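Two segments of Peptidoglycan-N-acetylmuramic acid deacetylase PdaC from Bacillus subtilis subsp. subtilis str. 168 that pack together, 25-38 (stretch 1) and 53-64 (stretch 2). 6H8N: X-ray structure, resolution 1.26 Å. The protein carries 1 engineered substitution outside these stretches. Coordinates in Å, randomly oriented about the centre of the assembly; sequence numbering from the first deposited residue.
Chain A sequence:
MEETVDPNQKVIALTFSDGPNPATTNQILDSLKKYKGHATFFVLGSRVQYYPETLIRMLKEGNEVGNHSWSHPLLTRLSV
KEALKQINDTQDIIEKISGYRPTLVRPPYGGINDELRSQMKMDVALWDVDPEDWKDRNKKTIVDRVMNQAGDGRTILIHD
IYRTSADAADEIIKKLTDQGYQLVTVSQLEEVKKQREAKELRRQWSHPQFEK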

ATOM      1  N   THR A  25       1.605  13.134  -0.018  1.00 11.00           N
ATOM      2  CA  THR A  25       1.943  12.073   0.921  1.00  9.63           C
ATOM      3  C   THR A  25       1.972  12.574   2.354  1.00 10.74           C
ATOM      4  O   THR A  25       1.494  11.886   3.261  1.00 10.42           O
ATOM      5  CB  THR A  25       3.283  11.445   0.541  1.00 10.50           C
ATOM      6  OG1 THR A  25       3.257  11.056  -0.840  1.00 11.11           O
ATOM      7  CG2 THR A  25       3.595  10.240   1.426  1.00 11.09           C
ATOM      8  N   ASN A  26       2.523  13.774   2.594  1.00 11.22           N
ATOM      9  CA  ASN A  26       2.575  14.270   3.973  1.00 10.72           C
ATOM     10  C   ASN A  26       1.183  14.523   4.540  1.00 10.64           C
ATOM     11  O   ASN A  26       0.945  14.335   5.737  1.00 10.55           O
ATOM     12  CB  ASN A  26       3.402  15.546   4.088  1.00 12.28           C
ATOM     13  CG  ASN A  26       4.882  15.293   4.026  1.00 14.41           C
ATOM     14  OD1 ASN A  26       5.378  14.255   4.481  1.00 15.58           O
ATOM     15  ND2 ASN A  26       5.611  16.272   3.528  1.00 15.99           N
ATOM     16  N   GLN A  27       0.261  14.993   3.702  1.00 10.73           N
ATOM     17  CA  GLN A  27      -1.108  15.195   4.153  1.00 10.94           C
ATOM     18  C   GLN A  27      -1.744  13.870   4.559  1.00 10.75           C
ATOM     19  O   GLN A  27      -2.410  13.780   5.595  1.00 10.58           O
ATOM     20  CB  GLN A  27      -1.894  15.870   3.027  1.00 13.09           C
ATOM     21  CG  GLN A  27      -3.284  16.276   3.404  1.00 15.35           C
ATOM     22  CD  GLN A  27      -4.087  16.779   2.222  1.00 16.04           C
ATOM     23  OE1 GLN A  27      -3.593  17.527   1.379  1.00 21.48           O
ATOM     24  NE2 GLN A  27      -5.330  16.377   2.169  1.00 18.29           N
ATOM     25  N   ILE A  28      -1.508  12.810   3.772  1.00 10.06           N
ATOM     26  CA  ILE A  28      -2.043  11.495   4.094  1.00 10.22           C
ATOM     27  C   ILE A  28      -1.415  10.966   5.376  1.00  9.64           C
ATOM     28  O   ILE A  28      -2.105  10.424   6.244  1.00  9.72           O
ATOM     29  CB  ILE A  28      -1.825  10.551   2.901  1.00 10.13           C
ATOM     30  CG1 ILE A  28      -2.698  10.999   1.715  1.00 11.21           C
ATOM     31  CG2 ILE A  28      -2.111   9.094   3.276  1.00 10.78           C
ATOM     32  CD1 ILE A  28      -2.288  10.422   0.386  1.00 14.41           C
ATOM     33  N   LEU A  29      -0.098  11.127   5.522  1.00  9.91           N
ATOM     34  CA  LEU A  29       0.571  10.718   6.753  1.00  9.78           C
ATOM     35  C   LEU A  29       0.003  11.466   7.952  1.00  9.88           C
ATOM     36  O   LEU A  29      -0.183  10.878   9.017  1.00  9.77           O
ATOM     37  CB  LEU A  29       2.077  10.941   6.651  1.00  9.81           C
ATOM     38  CG  LEU A  29       2.791   9.997   5.681  1.00  9.27           C
ATOM     39  CD1 LEU A  29       4.201  10.483   5.411  1.00 11.15           C
ATOM     40  CD2 LEU A  29       2.823   8.574   6.224  1.00 10.36           C
ATOM     41  N   ASP A  30      -0.302  12.758   7.783  1.00 10.48           N
ATOM     42  CA  ASP A  30      -0.927  13.537   8.855  1.00 10.65           C
ATOM     43  C   ASP A  30      -2.280  12.951   9.231  1.00 10.20           C
ATOM     44  O   ASP A  30      -2.604  12.841  10.419  1.00 11.62           O
ATOM     45  CB  ASP A  30      -1.133  14.992   8.431  1.00 12.34           C
ATOM     46  CG  ASP A  30       0.144  15.807   8.370  1.00 13.81           C
ATOM     47  OD1 ASP A  30       1.208  15.366   8.833  1.00 13.59           O
ATOM     48  OD2 ASP A  30       0.050  16.948   7.855  1.00 16.81           O
ATOM     49  N   SER A  31      -3.095  12.608   8.233  1.00  9.72           N
ATOM     50  CA  SER A  31      -4.419  12.048   8.490  1.00 10.65           C
ATOM     51  C   SER A  31      -4.304  10.724   9.231  1.00 11.28           C
ATOM     52  O   SER A  31      -5.045  10.460  10.180  1.00 11.71           O
ATOM     53  CB  SER A  31      -5.167  11.824   7.172  1.00 11.05           C
ATOM     54  OG  SER A  31      -5.368  13.003   6.427  1.00 14.32           O
ATOM     55  N   LEU A  32      -3.405   9.847   8.777  1.00 10.01           N
ATOM     56  CA  LEU A  32      -3.221   8.569   9.448  1.00 10.38           C
ATOM     57  C   LEU A  32      -2.811   8.772  10.897  1.00 10.34           C
ATOM     58  O   LEU A  32      -3.340   8.113  11.798  1.00 11.80           O
ATOM     59  CB  LEU A  32      -2.172   7.732   8.709  1.00  9.85           C
ATOM     60  CG  LEU A  32      -2.593   7.226   7.334  1.00 10.10           C
ATOM     61  CD1 LEU A  32      -1.373   6.744   6.544  1.00 11.18           C
ATOM     62  CD2 LEU A  32      -3.628   6.107   7.463  1.00 10.71           C
ATOM     63  N   LYS A  33      -1.876   9.690  11.141  1.00 11.24           N
ATOM     64  CA  LYS A  33      -1.422   9.935  12.498  1.00 12.88           C
ATOM     65  C   LYS A  33      -2.554  10.479  13.364  1.00 12.48           C
ATOM     66  O   LYS A  33      -2.737  10.030  14.504  1.00 14.22           O
ATOM     67  CB  LYS A  33      -0.223  10.883  12.461  1.00 14.07           C
ATOM     68  CG  LYS A  33       0.331  11.234  13.826  1.00 17.89           C
ATOM     69  CD  LYS A  33       1.749  11.812  13.724  1.00 22.77           C
ATOM     70  CE  LYS A  33       1.864  12.985  12.772  1.00 29.89           C
ATOM     71  NZ  LYS A  33       3.285  13.506  12.698  1.00 27.56           N
ATOM     72  N   LYS A  34      -3.343  11.412  12.822  1.00 12.82           N
ATOM     73  CA  LYS A  34      -4.441  12.024  13.577  1.00 13.91           C
ATOM     74  C   LYS A  34      -5.460  10.981  13.998  1.00 15.29           C
ATOM     75  O   LYS A  34      -5.950  10.998  15.133  1.00 16.99           O
ATOM     76  CB  LYS A  34      -5.109  13.089  12.712  1.00 14.60           C
ATOM     77  CG  LYS A  34      -6.372  13.729  13.332  1.00 16.39           C
ATOM     78  CD  LYS A  34      -6.976  14.749  12.372  1.00 19.53           C
ATOM     79  CE  LYS A  34      -8.355  15.219  12.804  1.00 21.50           C
ATOM     80  NZ  LYS A  34      -8.935  16.220  11.841  1.00 28.64           N
ATOM     81  N   TYR A  35      -5.797  10.063  13.096  1.00 13.12           N
ATOM     82  CA  TYR A  35      -6.816   9.062  13.363  1.00 12.56           C
ATOM     83  C   TYR A  35      -6.242   7.751  13.883  1.00 12.00           C
ATOM     84  O   TYR A  35      -6.984   6.782  14.048  1.00 13.66           O
ATOM     85  CB  TYR A  35      -7.692   8.861  12.121  1.00 13.66           C
ATOM     86  CG  TYR A  35      -8.543  10.073  11.835  1.00 14.56           C
ATOM     87  CD1 TYR A  35      -9.609  10.404  12.663  1.00 16.45           C
ATOM     88  CD2 TYR A  35      -8.268  10.902  10.757  1.00 15.07           C
ATOM     89  CE1 TYR A  35     -10.384  11.525  12.410  1.00 17.58           C
ATOM     90  CE2 TYR A  35      -9.042  12.033  10.495  1.00 19.49           C
ATOM     91  CZ  TYR A  35     -10.098  12.332  11.327  1.00 18.38           C
ATOM     92  OH  TYR A  35     -10.868  13.451  11.079  1.00 21.29           O
ATOM     93  N   LYS A  36      -4.948   7.716  14.192  1.00 11.86           N
ATOM     94  CA  LYS A  36      -4.303   6.567  14.815  1.00 13.40           C
ATOM     95  C   LYS A  36      -4.432   5.308  13.956  1.00 12.36           C
ATOM     96  O   LYS A  36      -4.709   4.209  14.439  1.00 16.36           O
ATOM     97  CB  LYS A  36      -4.807   6.357  16.246  1.00 15.52           C
ATOM     98  CG  LYS A  36      -4.527   7.570  17.143  1.00 24.09           C
ATOM     99  CD  LYS A  36      -4.681   7.246  18.627  1.00 31.96           C
ATOM    100  CE  LYS A  36      -4.074   8.346  19.507  1.00 34.36           C
ATOM    101  NZ  LYS A  36      -4.700   9.675  19.273  1.00 40.10           N
ATOM    102  N   GLY A  37      -4.214   5.472  12.654  1.00 11.37           N
ATOM    103  CA  GLY A  37      -4.199   4.369  11.723  1.00 10.98           C
ATOM    104  C   GLY A  37      -2.857   4.274  11.007  1.00 11.15           C
ATOM    105  O   GLY A  37      -2.018   5.173  11.088  1.00 11.87           O
ATOM    106  N   HIS A  38      -2.669   3.157  10.302  1.00  9.91           N
ATOM    107  CA  HIS A  38      -1.477   2.950   9.489  1.00 10.25           C
ATOM    108  C   HIS A  38      -1.896   2.553   8.090  1.00 10.11           C
ATOM    109  O   HIS A  38      -3.058   2.207   7.844  1.00 11.57           O
ATOM    110  CB  HIS A  38      -0.548   1.890  10.092  1.00 11.24           C
ATOM    111  CG  HIS A  38       0.065   2.322  11.381  1.00 12.48           C
ATOM    112  ND1 HIS A  38      -0.089   1.613  12.551  1.00 17.83           N
ATOM    113  CD2 HIS A  38       0.796   3.415  11.696  1.00 12.22           C
ATOM    114  CE1 HIS A  38       0.548   2.239  13.527  1.00 18.46           C
ATOM    115  NE2 HIS A  38       1.076   3.348  13.039  1.00 16.38           N
ATOM    116  N   GLU A  53      13.442  12.117   2.747  1.00 12.34           N
ATOM    117  CA  GLU A  53      12.833  12.480   4.026  1.00 12.89           C
ATOM    118  C   GLU A  53      11.440  11.884   4.189  1.00 11.82           C
ATOM    119  O   GLU A  53      11.016  11.577   5.311  1.00 12.05           O
ATOM    120  CB  GLU A  53      12.740  14.014   4.135  1.00 16.78           C
ATOM    121  CG  GLU A  53      11.786  14.716   3.114  1.00 21.85           C
ATOM    122  CD  GLU A  53      12.377  14.928   1.694  1.00 22.93           C
ATOM    123  OE1 GLU A  53      13.538  14.545   1.379  1.00 17.80           O
ATOM    124  OE2 GLU A  53      11.633  15.523   0.883  1.00 36.62           O
ATOM    125  N   THR A  54      10.694  11.760   3.098  1.00 10.93           N
ATOM    126  CA  THR A  54       9.334  11.267   3.197  1.00 10.37           C
ATOM    127  C   THR A  54       9.312   9.761   3.419  1.00  9.33           C
ATOM    128  O   THR A  54       8.447   9.263   4.141  1.00  9.49           O
ATOM    129  CB  THR A  54       8.573  11.690   1.945  1.00 10.85           C
ATOM    130  OG1 THR A  54       8.750  13.105   1.738  1.00 13.58           O
ATOM    131  CG2 THR A  54       7.102  11.401   2.089  1.00 11.89           C
ATOM    132  N   LEU A  55      10.276   9.036   2.851  1.00  9.58           N
ATOM    133  CA  LEU A  55      10.432   7.618   3.185  1.00  9.30           C
ATOM    134  C   LEU A  55      10.707   7.454   4.673  1.00  9.52           C
ATOM    135  O   LEU A  55      10.097   6.617   5.342  1.00  9.06           O
ATOM    136  CB  LEU A  55      11.583   7.014   2.378  1.00  9.69           C
ATOM    137  CG  LEU A  55      11.981   5.607   2.782  1.00 10.24           C
ATOM    138  CD1 LEU A  55      10.857   4.623   2.540  1.00 13.04           C
ATOM    139  CD2 LEU A  55      13.239   5.179   2.076  1.00 10.39           C
ATOM    140  N   ILE A  56      11.648   8.238   5.209  1.00  9.71           N
ATOM    141  CA  ILE A  56      11.934   8.139   6.632  1.00  9.88           C
ATOM    142  C   ILE A  56      10.685   8.424   7.456  1.00  9.96           C
ATOM    143  O   ILE A  56      10.394   7.708   8.417  1.00 10.20           O
ATOM    144  CB  ILE A  56      13.125   9.043   7.025  1.00 10.24           C
ATOM    145  CG1 ILE A  56      14.420   8.602   6.332  1.00 11.50           C
ATOM    146  CG2 ILE A  56      13.287   9.077   8.544  1.00 12.58           C
ATOM    147  CD1 ILE A  56      14.867   7.219   6.684  1.00 12.10           C
ATOM    148  N   ARG A  57       9.936   9.467   7.101  1.00  9.70           N
ATOM    149  CA  ARG A  57       8.752   9.803   7.878  1.00 10.91           C
ATOM    150  C   ARG A  57       7.723   8.671   7.869  1.00 10.44           C
ATOM    151  O   ARG A  57       7.162   8.315   8.914  1.00 10.88           O
ATOM    152  CB  ARG A  57       8.122  11.106   7.387  1.00 11.01           C
ATOM    153  CG  ARG A  57       6.936  11.506   8.248  1.00 13.46           C
ATOM    154  CD  ARG A  57       6.269  12.835   7.894  1.00 12.62           C
ATOM    155  NE  ARG A  57       5.071  12.843   8.713  1.00 12.61           N
ATOM    156  CZ  ARG A  57       3.923  13.449   8.443  1.00 12.81           C
ATOM    157  NH1 ARG A  57       3.792  14.215   7.373  1.00 14.24           N
ATOM    158  NH2 ARG A  57       2.900  13.255   9.260  1.00 13.63           N
ATOM    159  N   MET A  58       7.449   8.093   6.700  1.00  9.67           N
ATOM    160  CA  MET A  58       6.417   7.071   6.670  1.00  9.51           C
ATOM    161  C   MET A  58       6.815   5.871   7.518  1.00  9.26           C
ATOM    162  O   MET A  58       5.968   5.294   8.214  1.00 10.00           O
ATOM    163  CB  MET A  58       6.036   6.685   5.241  1.00 13.95           C
ATOM    164  CG  MET A  58       7.103   6.131   4.406  1.00 13.00           C
ATOM    165  SD  MET A  58       6.545   5.835   2.675  1.00 11.96           S
ATOM    166  CE  MET A  58       5.967   7.390   2.070  1.00 15.36           C
ATOM    167  N   LEU A  59       8.112   5.504   7.509  1.00  9.07           N
ATOM    168  CA  LEU A  59       8.595   4.405   8.348  1.00  8.83           C
ATOM    169  C   LEU A  59       8.562   4.774   9.824  1.00  8.93           C
ATOM    170  O   LEU A  59       8.165   3.959  10.662  1.00  9.51           O
ATOM    171  CB  LEU A  59      10.019   4.032   7.949  1.00  9.33           C
ATOM    172  CG  LEU A  59      10.195   3.334   6.607  1.00  8.63           C
ATOM    173  CD1 LEU A  59      11.695   3.285   6.261  1.00 10.37           C
ATOM    174  CD2 LEU A  59       9.614   1.949   6.646  1.00 11.30           C
ATOM    175  N   LYS A  60       8.981   5.995  10.159  1.00  8.86           N
ATOM    176  CA  LYS A  60       9.004   6.410  11.556  1.00 10.54           C
ATOM    177  C   LYS A  60       7.613   6.372  12.157  1.00 11.06           C
ATOM    178  O   LYS A  60       7.458   6.077  13.343  1.00 11.98           O
ATOM    179  CB  LYS A  60       9.605   7.805  11.664  1.00 12.15           C
ATOM    180  CG  LYS A  60       9.814   8.261  13.085  1.00 16.36           C
ATOM    181  CD  LYS A  60      10.615   9.545  13.137  1.00 22.64           C
ATOM    182  CE  LYS A  60      10.937   9.921  14.572  1.00 27.07           C
ATOM    183  NZ  LYS A  60      11.859  11.094  14.645  1.00 37.04           N
ATOM    184  N   GLU A  61       6.592   6.627  11.354  1.00 10.13           N
ATOM    185  CA  GLU A  61       5.215   6.688  11.833  1.00 10.54           C
ATOM    186  C   GLU A  61       4.494   5.349  11.743  1.00 10.92           C
ATOM    187  O   GLU A  61       3.275   5.305  11.933  1.00 12.06           O
ATOM    188  CB  GLU A  61       4.470   7.830  11.129  1.00 10.18           C
ATOM    189  CG  GLU A  61       5.107   9.182  11.503  1.00 12.20           C
ATOM    190  CD  GLU A  61       4.417  10.431  10.982  1.00 14.63           C
ATOM    191  OE1 GLU A  61       3.391  10.333  10.287  1.00 14.70           O
ATOM    192  OE2 GLU A  61       4.916  11.553  11.284  1.00 15.22           O
ATOM    193  N   GLY A  62       5.221   4.254  11.532  1.00  9.97           N
ATOM    194  CA  GLY A  62       4.655   2.939  11.661  1.00 10.33           C
ATOM    195  C   GLY A  62       4.019   2.372  10.415  1.00  9.64           C
ATOM    196  O   GLY A  62       3.375   1.329  10.491  1.00 12.23           O
ATOM    197  N   ASN A  63       4.174   3.019   9.276  1.00  9.72           N
ATOM    198  CA  ASN A  63       3.599   2.530   8.037  1.00  8.47           C
ATOM    199  C   ASN A  63       4.544   1.553   7.350  1.00  9.22           C
ATOM    200  O   ASN A  63       5.756   1.554   7.582  1.00 11.24           O
ATOM    201  CB  ASN A  63       3.258   3.720   7.159  1.00  9.39           C
ATOM    202  CG  ASN A  63       2.335   4.665   7.868  1.00  8.77           C
ATOM    203  OD1 ASN A  63       1.159   4.340   8.089  1.00  9.67           O
ATOM    204  ND2 ASN A  63       2.842   5.843   8.243  1.00  9.42           N
ATOM    205  N   GLU A  64       3.972   0.708   6.512  1.00  8.28           N
ATOM    206  CA  GLU A  64       4.729  -0.279   5.766  1.00  8.53           C
ATOM    207  C   GLU A  64       5.068   0.303   4.400  1.00  8.25           C
ATOM    208  O   GLU A  64       4.294   1.088   3.837  1.00  8.48           O
ATOM    209  CB  GLU A  64       3.927  -1.579   5.625  1.00  9.71           C
ATOM    210  CG  GLU A  64       4.696  -2.696   4.937  1.00  9.24           C
ATOM    211  CD  GLU A  64       4.045  -4.050   5.063  1.00 12.13           C
ATOM    212  OE1 GLU A  64       2.835  -4.149   5.277  1.00 10.08           O
ATOM    213  OE2 GLU A  64       4.782  -5.066   4.924  1.00 13.95           O
TER
HETATM  214  O   HOH W   1       8.005  13.963   4.552  1.00 20.57           O
HETATM  215  O   HOH W   2       1.450   8.498   9.604  1.00 12.29           O

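Two helices run nearly parallel, 12° apart with axes 10.8 Å apart at closest approach, and one long side chain spans the gap. Arg57 is extended, chi1 through chi3 all t, and its side chain fits as a knob among Asn26, Leu29, Asp30 and Lys33. That reach delivers the guanidinium to the neighbouring helix: NH2 bonds Asp30 OD1 at 2.7 Å, a salt bridge, while NH1 donates to both Asn26 O and Asn26 OD1, each at 3.3 Å. Leu29 CB lies over one face of the group, 3.6 Å from Arg57 NH2, so the charge rests on an apolar surface while its edge serves Asp30.

Glu61, one turn on, holds the arginine from its own side, with Arg57 NE to Glu61 OE2 at 2.9 Å. The same carboxylate oxygen receives Lys33 NZ at 2.9 Å. This shared acceptor lets two like charges, Lys33 NZ and Arg57 NH2, sit 3.5 Å apart; the p turn at chi3 of Lys33 belongs to that placement.

Leu29 (m, t) also packs CD2 3.9 Å from Met58 CB. Asn63 ND2 donates a hydrogen bond to Met58 O at 3.2 Å, tying the side chain back to the last turn of its helix, just after Gly62 takes positive phi. A CB there would clash with His38 NE2, and the backbone angles alone already call for glycine.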